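Local coordinates for protein YghZ aldo-keto reductase (Escherichia coli, PDB 3N6Q) that probably reduces aldehydes and ketones with a nicotinamide cofactor, as an aldo-keto reductase built on a TIM barrel, at residues B[200-203]-B[207-210]; B[165-170]-B[176-181]; B[196-201]-B[326-331]. One frame throughout, in Å; residues are numbered along the deposited sequence.

Contact 1: residues B[200-203]-B[207-210]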
loop_
_atom_site.group_PDB
_atom_site.type_symbol
_atom_site.label_atom_id
_atom_site.label_comp_id
_atom_site.label_asym_id
_atom_site.label_seq_id
_atom_site.Cartn_x
_atom_site.Cartn_y
_atom_site.Cartn_z
ATOM N N ASN B 200 18.041 22.854 -31.904
ATOM C CA ASN B 200 16.652 22.807 -31.441
ATOM C C ASN B 200 16.535 23.340 -30.028
ATOM O O ASN B 200 16.804 22.620 -29.043
ATOM C CB ASN B 200 16.044 21.399 -31.564
ATOM C CG ASN B 200 14.589 21.377 -31.112
ATOM O OD1 ASN B 200 14.050 22.403 -30.686
ATOM N ND2 ASN B 200 13.986 20.225 -31.139
ATOM N N ARG B 201 16.252 24.637 -29.921
ATOM C CA ARG B 201 16.284 25.291 -28.621
ATOM C C ARG B 201 14.933 25.696 -28.096
ATOM O O ARG B 201 14.851 26.569 -27.264
ATOM C CB ARG B 201 17.244 26.488 -28.590
ATOM C CG ARG B 201 18.588 26.045 -29.150
ATOM C CD ARG B 201 19.658 26.882 -28.669
ATOM N NE ARG B 201 20.736 26.770 -29.603
ATOM C CZ ARG B 201 21.674 27.683 -29.701
ATOM N NH1 ARG B 201 21.610 28.745 -28.882
ATOM N NH2 ARG B 201 22.661 27.509 -30.588
ATOM N N TRP B 202 13.917 24.893 -28.399
ATOM C CA TRP B 202 12.593 25.109 -27.850
ATOM C C TRP B 202 12.622 25.185 -26.334
ATOM O O TRP B 202 11.922 26.006 -25.730
ATOM C CB TRP B 202 11.561 24.062 -28.377
ATOM C CG TRP B 202 11.440 22.744 -27.619
ATOM C CD1 TRP B 202 11.944 21.517 -28.020
ATOM C CD2 TRP B 202 10.695 22.483 -26.403
ATOM N NE1 TRP B 202 11.592 20.546 -27.114
ATOM C CE2 TRP B 202 10.830 21.103 -26.118
ATOM C CE3 TRP B 202 9.928 23.280 -25.536
ATOM C CZ2 TRP B 202 10.252 20.501 -24.982
ATOM C CZ3 TRP B 202 9.329 22.672 -24.411
ATOM C CH2 TRP B 202 9.489 21.288 -24.162
ATOM N N VAL B 203 13.452 24.361 -25.685
ATOM C CA VAL B 203 13.430 24.353 -24.231
ATOM C C VAL B 203 13.882 25.718 -23.661
ATOM O O VAL B 203 13.426 26.157 -22.614
ATOM C CB VAL B 203 14.284 23.226 -23.574
ATOM C CG1 VAL B 203 13.963 21.846 -24.145
ATOM C CG2 VAL B 203 15.673 23.513 -23.666
ATOM N N GLY B 207 10.723 28.831 -22.168
ATOM C CA GLY B 207 10.604 28.967 -20.734
ATOM C C GLY B 207 10.743 27.654 -19.976
ATOM O O GLY B 207 10.695 27.644 -18.731
ATOM N N LEU B 208 10.828 26.525 -20.690
ATOM C CA LEU B 208 11.036 25.230 -19.953
ATOM C C LEU B 208 12.204 25.207 -18.950
ATOM O O LEU B 208 12.071 24.794 -17.761
ATOM C CB LEU B 208 11.143 24.025 -20.908
ATOM C CG LEU B 208 11.029 22.718 -20.097
ATOM C CD1 LEU B 208 9.637 22.533 -19.394
ATOM C CD2 LEU B 208 11.353 21.527 -20.982
ATOM N N LEU B 209 13.348 25.710 -19.373
ATOM C CA LEU B 209 14.481 25.671 -18.464
ATOM C C LEU B 209 14.222 26.511 -17.172
ATOM O O LEU B 209 14.622 26.092 -16.108
ATOM C CB LEU B 209 15.823 26.014 -19.171
ATOM C CG LEU B 209 16.468 24.895 -20.059
ATOM C CD1 LEU B 209 17.938 25.141 -20.333
ATOM C CD2 LEU B 209 16.349 23.489 -19.445
ATOM N N ASP B 210 13.411 27.560 -17.255
ATOM C CA ASP B 210 13.029 28.355 -16.055
ATOM C C ASP B 210 12.151 27.421 -15.170
ATOM O O ASP B 210 12.319 27.368 -13.966
ATOM C CB ASP B 210 12.136 29.599 -16.420
ATOM C CG ASP B 210 12.850 30.665 -17.297
ATOM O OD1 ASP B 210 14.019 30.898 -16.995
ATOM O OD2 ASP B 210 12.228 31.262 -18.278
HETATM O O HOH W 1 13.629 28.486 -20.468
#

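Contact 2: residues B[165-170]-B[176-181]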
loop_
_atom_site.group_PDB
_atom_site.type_symbol
_atom_site.label_atom_id
_atom_site.label_comp_id
_atom_site.label_asym_id
_atom_site.label_seq_id
_atom_site.Cartn_x
_atom_site.Cartn_y
_atom_site.Cartn_z
ATOM N N VAL B 165 9.581 9.340 -10.808
ATOM C CA VAL B 165 8.825 9.502 -12.031
ATOM C C VAL B 165 9.315 10.703 -12.854
ATOM O O VAL B 165 9.847 11.645 -12.300
ATOM C CB VAL B 165 7.289 9.589 -11.754
ATOM C CG1 VAL B 165 6.779 8.183 -11.348
ATOM C CG2 VAL B 165 6.961 10.626 -10.719
ATOM N N GLY B 166 9.087 10.643 -14.154
ATOM C CA GLY B 166 9.603 11.634 -15.141
ATOM C C GLY B 166 8.485 11.967 -16.137
ATOM O O GLY B 166 7.473 11.243 -16.247
ATOM N N ILE B 167 8.633 13.075 -16.839
ATOM C CA ILE B 167 7.831 13.335 -18.002
ATOM C C ILE B 167 8.690 13.663 -19.191
ATOM O O ILE B 167 9.854 14.102 -19.056
ATOM C CB ILE B 167 6.773 14.448 -17.764
ATOM C CG1 ILE B 167 7.480 15.772 -17.365
ATOM C CG2 ILE B 167 5.860 14.083 -16.598
ATOM C CD1 ILE B 167 6.398 16.935 -17.050
ATOM N N SER B 168 8.108 13.522 -20.362
ATOM C CA SER B 168 8.822 13.802 -21.617
ATOM C C SER B 168 7.967 14.610 -22.575
ATOM O O SER B 168 6.815 14.305 -22.790
ATOM C CB SER B 168 9.311 12.484 -22.293
ATOM O OG SER B 168 10.102 12.787 -23.433
ATOM N N SER B 169 8.549 15.711 -23.064
ATOM C CA SER B 169 7.939 16.598 -24.043
ATOM C C SER B 169 6.661 17.302 -23.608
ATOM O O SER B 169 5.761 17.546 -24.417
ATOM C CB SER B 169 7.862 15.963 -25.425
ATOM O OG SER B 169 9.114 15.306 -25.767
ATOM N N TYR B 170 6.626 17.715 -22.344
ATOM C CA TYR B 170 5.532 18.516 -21.797
ATOM C C TYR B 170 5.977 19.959 -21.904
ATOM O O TYR B 170 7.101 20.269 -21.557
ATOM C CB TYR B 170 5.309 18.179 -20.332
ATOM C CG TYR B 170 4.421 16.948 -20.157
ATOM C CD1 TYR B 170 4.832 15.702 -20.662
ATOM C CD2 TYR B 170 3.288 17.023 -19.371
ATOM C CE1 TYR B 170 4.015 14.534 -20.488
ATOM C CE2 TYR B 170 2.509 15.889 -19.133
ATOM C CZ TYR B 170 2.894 14.658 -19.670
ATOM O OH TYR B 170 2.061 13.587 -19.402
ATOM N N GLN B 176 4.613 22.457 -15.175
ATOM C CA GLN B 176 4.276 23.032 -13.897
ATOM C C GLN B 176 3.025 22.388 -13.247
ATOM O O GLN B 176 3.010 22.150 -12.027
ATOM C CB GLN B 176 4.103 24.562 -14.034
ATOM C CG GLN B 176 3.603 25.233 -12.749
ATOM C CD GLN B 176 4.711 25.371 -11.768
ATOM O OE1 GLN B 176 5.845 25.662 -12.150
ATOM N NE2 GLN B 176 4.395 25.241 -10.475
ATOM N N LYS B 177 2.012 22.116 -14.062
ATOM C CA LYS B 177 0.828 21.448 -13.548
ATOM C C LYS B 177 1.207 20.048 -12.994
ATOM O O LYS B 177 0.712 19.635 -11.941
ATOM C CB LYS B 177 -0.234 21.347 -14.661
ATOM C CG LYS B 177 -1.578 20.752 -14.164
ATOM C CD LYS B 177 -2.058 21.466 -12.892
ATOM C CE LYS B 177 -3.553 21.223 -12.698
ATOM N NZ LYS B 177 -4.067 21.862 -11.450
ATOM N N MET B 178 2.019 19.300 -13.737
ATOM C CA MET B 178 2.345 17.918 -13.265
ATOM C C MET B 178 3.096 17.982 -11.958
ATOM O O MET B 178 2.942 17.142 -11.071
ATOM C CB MET B 178 3.177 17.137 -14.305
ATOM C CG MET B 178 2.463 16.893 -15.642
ATOM S SD MET B 178 1.091 15.645 -15.349
ATOM C CE MET B 178 2.109 14.513 -14.356
ATOM N N VAL B 179 3.968 18.995 -11.808
ATOM C CA VAL B 179 4.687 19.143 -10.550
ATOM C C VAL B 179 3.728 19.338 -9.420
ATOM O O VAL B 179 3.884 18.707 -8.339
ATOM C CB VAL B 179 5.668 20.380 -10.585
ATOM C CG1 VAL B 179 6.160 20.680 -9.167
ATOM C CG2 VAL B 179 6.805 20.080 -11.530
ATOM N N GLU B 180 2.742 20.228 -9.627
ATOM C CA GLU B 180 1.782 20.524 -8.554
ATOM C C GLU B 180 0.939 19.267 -8.259
ATOM O O GLU B 180 0.610 18.983 -7.078
ATOM C CB GLU B 180 0.861 21.699 -8.975
ATOM C CG GLU B 180 1.699 23.007 -9.153
ATOM C CD GLU B 180 0.987 24.173 -9.895
ATOM O OE1 GLU B 180 -0.107 23.987 -10.487
ATOM O OE2 GLU B 180 1.609 25.270 -9.996
ATOM N N LEU B 181 0.525 18.585 -9.328
ATOM C CA LEU B 181 -0.331 17.379 -9.164
ATOM C C LEU B 181 0.409 16.276 -8.415
ATOM O O LEU B 181 -0.091 15.750 -7.403
ATOM C CB LEU B 181 -0.877 16.885 -10.515
ATOM C CG LEU B 181 -1.965 17.777 -11.135
ATOM C CD1 LEU B 181 -2.251 17.257 -12.529
ATOM C CD2 LEU B 181 -3.262 17.872 -10.238
#

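Contact 3: residues B[196-201]-B[326-331]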
loop_
_atom_site.group_PDB
_atom_site.type_symbol
_atom_site.label_atom_id
_atom_site.label_comp_id
_atom_site.label_asym_id
_atom_site.label_seq_id
_atom_site.Cartn_x
_atom_site.Cartn_y
_atom_site.Cartn_z
ATOM N N TYR B 196 16.501 18.339 -27.310
ATOM C CA TYR B 196 17.292 19.570 -27.016
ATOM C C TYR B 196 18.685 19.390 -27.589
ATOM O O TYR B 196 19.344 18.388 -27.331
ATOM C CB TYR B 196 17.383 19.735 -25.492
ATOM C CG TYR B 196 18.011 21.055 -25.070
ATOM C CD1 TYR B 196 18.074 22.131 -25.957
ATOM C CD2 TYR B 196 18.616 21.170 -23.829
ATOM C CE1 TYR B 196 18.605 23.383 -25.531
ATOM C CE2 TYR B 196 19.216 22.378 -23.434
ATOM C CZ TYR B 196 19.170 23.470 -24.269
ATOM O OH TYR B 196 19.742 24.679 -23.845
ATOM N N ASN B 197 19.094 20.291 -28.485
ATOM C CA ASN B 197 20.433 20.223 -29.038
ATOM C C ASN B 197 20.766 21.599 -29.630
ATOM O O ASN B 197 19.963 22.553 -29.564
ATOM C CB ASN B 197 20.526 19.128 -30.141
ATOM C CG ASN B 197 19.435 19.257 -31.228
ATOM O OD1 ASN B 197 19.410 20.212 -31.994
ATOM N ND2 ASN B 197 18.567 18.236 -31.330
ATOM N N LEU B 198 21.891 21.662 -30.325
ATOM C CA LEU B 198 22.338 22.956 -30.813
ATOM C C LEU B 198 21.347 23.573 -31.793
ATOM O O LEU B 198 21.212 24.792 -31.840
ATOM C CB LEU B 198 23.701 22.806 -31.496
ATOM C CG LEU B 198 24.938 23.174 -30.700
ATOM C CD1 LEU B 198 26.108 22.929 -31.649
ATOM C CD2 LEU B 198 24.924 24.645 -30.319
ATOM N N LEU B 199 20.625 22.732 -32.532
ATOM C CA LEU B 199 19.751 23.173 -33.602
ATOM C C LEU B 199 18.315 23.284 -33.133
ATOM O O LEU B 199 17.461 23.691 -33.893
ATOM C CB LEU B 199 19.792 22.192 -34.789
ATOM C CG LEU B 199 21.240 21.923 -35.218
ATOM C CD1 LEU B 199 21.186 21.109 -36.480
ATOM C CD2 LEU B 199 21.949 23.262 -35.460
ATOM N N ASN B 200 18.041 22.854 -31.904
ATOM C CA ASN B 200 16.652 22.807 -31.441
ATOM C C ASN B 200 16.535 23.340 -30.028
ATOM O O ASN B 200 16.804 22.620 -29.043
ATOM C CB ASN B 200 16.044 21.399 -31.564
ATOM C CG ASN B 200 14.589 21.377 -31.112
ATOM O OD1 ASN B 200 14.050 22.403 -30.686
ATOM N ND2 ASN B 200 13.986 20.225 -31.139
ATOM N N ARG B 201 16.252 24.637 -29.921
ATOM C CA ARG B 201 16.284 25.291 -28.621
ATOM C C ARG B 201 14.933 25.696 -28.096
ATOM O O ARG B 201 14.851 26.569 -27.264
ATOM C CB ARG B 201 17.244 26.488 -28.590
ATOM C CG ARG B 201 18.588 26.045 -29.150
ATOM C CD ARG B 201 19.658 26.882 -28.669
ATOM N NE ARG B 201 20.736 26.770 -29.603
ATOM C CZ ARG B 201 21.674 27.683 -29.701
ATOM N NH1 ARG B 201 21.610 28.745 -28.882
ATOM N NH2 ARG B 201 22.661 27.509 -30.588
ATOM N N ALA B 326 28.362 33.126 -29.415
ATOM C CA ALA B 326 27.726 34.031 -30.315
ATOM C C ALA B 326 28.018 33.604 -31.751
ATOM O O ALA B 326 27.138 33.658 -32.614
ATOM C CB ALA B 326 28.265 35.488 -30.078
ATOM N N GLN B 327 29.219 33.116 -32.003
ATOM C CA GLN B 327 29.641 32.666 -33.337
ATOM C C GLN B 327 28.852 31.384 -33.754
ATOM O O GLN B 327 28.418 31.219 -34.908
ATOM C CB GLN B 327 31.151 32.385 -33.335
ATOM C CG GLN B 327 32.079 33.628 -33.459
ATOM C CD GLN B 327 33.586 33.342 -33.314
ATOM O OE1 GLN B 327 34.016 32.443 -32.571
ATOM N NE2 GLN B 327 34.397 34.166 -33.983
ATOM N N ILE B 328 28.721 30.479 -32.806
ATOM C CA ILE B 328 27.906 29.260 -33.027
ATOM C C ILE B 328 26.476 29.669 -33.420
ATOM O O ILE B 328 25.968 29.251 -34.464
ATOM C CB ILE B 328 27.895 28.392 -31.747
ATOM C CG1 ILE B 328 29.262 27.693 -31.630
ATOM C CG2 ILE B 328 26.632 27.338 -31.781
ATOM C CD1 ILE B 328 29.525 27.012 -30.250
ATOM N N ASP B 329 25.850 30.549 -32.643
ATOM C CA ASP B 329 24.491 30.992 -32.986
ATOM C C ASP B 329 24.408 31.683 -34.334
ATOM O O ASP B 329 23.442 31.519 -35.093
ATOM C CB ASP B 329 23.908 31.908 -31.919
ATOM C CG ASP B 329 23.576 31.168 -30.634
ATOM O OD1 ASP B 329 23.754 29.921 -30.585
ATOM O OD2 ASP B 329 23.200 31.850 -29.661
ATOM N N GLN B 330 25.376 32.537 -34.616
ATOM C CA GLN B 330 25.377 33.165 -35.913
ATOM C C GLN B 330 25.434 32.178 -37.106
ATOM O O GLN B 330 24.744 32.399 -38.118
ATOM C CB GLN B 330 26.507 34.211 -35.986
ATOM C CG GLN B 330 26.491 35.049 -37.281
ATOM C CD GLN B 330 25.410 36.098 -37.229
ATOM O OE1 GLN B 330 25.350 36.893 -36.278
ATOM N NE2 GLN B 330 24.494 36.058 -38.197
ATOM N N HIS B 331 26.308 31.165 -37.061
ATOM C CA HIS B 331 26.383 30.173 -38.141
ATOM C C HIS B 331 25.021 29.482 -38.258
ATOM O O HIS B 331 24.559 29.190 -39.373
ATOM C CB HIS B 331 27.440 29.093 -37.870
ATOM C CG HIS B 331 28.845 29.571 -38.030
ATOM N ND1 HIS B 331 29.255 30.315 -39.117
ATOM C CD2 HIS B 331 29.935 29.408 -37.244
ATOM C CE1 HIS B 331 30.549 30.576 -39.002
ATOM N NE2 HIS B 331 30.990 30.005 -37.894
#

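Contact 1: residues B[200-203]-B[207-210]
In L208, chi1 of -167° swings CG opposite the backbone N, and CD2 ends up beside V203 CG1, 4.1 Å away. In V203, CG1 stands anti to the carbonyl carbon (chi1 -51°), which leaves CG2 between the backbone N and that carbon, and CG2 meets L209 CG at 3.9 Å. One valine thus spends one methyl on each of two successive leucines. The indole of W202 joins from the side: its CH2 lies 3.7 Å from L208 CD2, at an oblique angle to the ring. V203 CG1 sits 3.8 Å above the middle of one indole face. W202 is deposited in two conformers, so both of these placings hold for one of them and are less certain.

The two segments belong to helices 202-205 and 208-214, which follow barrel strand 191-193 and lead into strand 218-221. S206 and G207 make the bend. G207 ends the first helix with positive phi and N-caps the second; at its backbone angles a CB would press on the carbonyl O of the residue before, which calls for a glycine.

The backbone link is L209 N to V203 O, 3.3 Å at 157°, with the donor tilted out of the carbonyl plane. A water also gives a hydrogen to V203 O at 3.2 Å and accepts weakly from D210 N at 3.4 Å, bridging the two helices. S206 OG, which bonds W202 O and L208 N, adds a weak bond to V203 O. R201 is the N-cap of the first helix, and just before it N200 OD1 receives a weak, nearly straight bond from W202 N, also 3.4 Å long.

Contact 2: residues B[165-170]-B[176-181]
M178 presses its CG against the ring of Y170, 3.6 Å from CE2 and 3.8 Å from CD2, with the two side chains crossing at about a right angle. The methionine is folded rather than stretched. Its CG stands opposite the carbonyl carbon, and further bends at chi2 (-70°) and chi3 (-45°) curl the thioether back, so that CG rather than the terminal CE makes the closest touch. SD lies 4.0 Å from Y170 CE2 and 5.2 Å from the ring centroid, 63° off the normal: a Met-aromatic contact of oblique geometry.

I167 adds a second apolar wall. Its CG1 branch occupies the position between N and carbonyl carbon and then runs straight on to CD1, which reaches M178 CG at 4.2 Å. The stem of the same isoleucine serves the ring as well, CB standing 3.7 Å above one face of Y170, offset toward the rim. The phenol is anchored at its polar end by a hydrogen bond between Y170 OH and S137 OG. On the helix, Q176 NE2 donates to E180 OE2 at 2.8 Å, meeting the oxygen from above the carboxylate plane, while Q176 OE1 is bonded to N215 ND2.

The contact lies within the beta-alpha-beta unit of strand 162-168, helix 172-183 and strand 191-193, at the outgoing end of the first strand. Helix 146-158 flanks it, with M146 touching both M178 and K177, and strand 162-168 runs parallel between strands 132-137 and 191-193 in the barrel wall.

Contact 3: residues B[196-201]-B[326-331]
D329 OD1 takes both terminal nitrogens of R201: NH2 at 2.6 Å and, more weakly, NH1 at 3.0 Å. This salt bridge ties the loop after barrel strand 191-193 to helix 322-334, probably the extra C-terminal helix that aldo-keto reductases add to the TIM barrel. NH2 meets OD1 on the syn side but 32° out of the carboxylate plane, while OD1 lies near the guanidinium plane; the two planes are turned 49° apart. The chain of R201 is extended from CG to NE, which carries the charge across to the helix.

The same guanidinium closes back on its own loop. NE donates to L198 O at 3.0 Å from above the carbonyl plane, and NH2 adds a weak bond to that oxygen. Bonded both to L198 O and to D329 OD1, the guanidinium is probably fixed in its rotation. A methionine in place of R201 would probably leave the D329 carboxylate without its charged mate and L198 O without these two donors.

Beside the bridge, L198 CD2 butts against I328 CG2 at 3.5 Å, the two side chains crossing at about a right angle. W288 of helix 281-289 touches L198 and R201 as well. The loop is shaped by a type I turn from N197 to N200, and in its Asx turn L199 N donates to N197 OD1 at 2.8 Å, approaching in the plane of the side-chain carbonyl, on a lone pair of OD1.

Contacts 1 and 2 are buried and largely apolar; contact 3 is partly buried and joins a salt bridge to a small apolar touch, as a loop meets a peripheral helix. Contacts 1 and 3 share N200 and R201: the residue that N-caps helix 202-205 also supplies the guanidinium of contact 3. They touch again where V203 CG2 lies 3.5 Å from Y196 CE1. Contact 2 comes earlier in the chain and packs a barrel strand on its own helix. It meets contact 1 where L208 CD1 packs 4.0 Å from Y170 O, whereas contacts 2 and 3 stay about 8 Å apart at their nearest atoms.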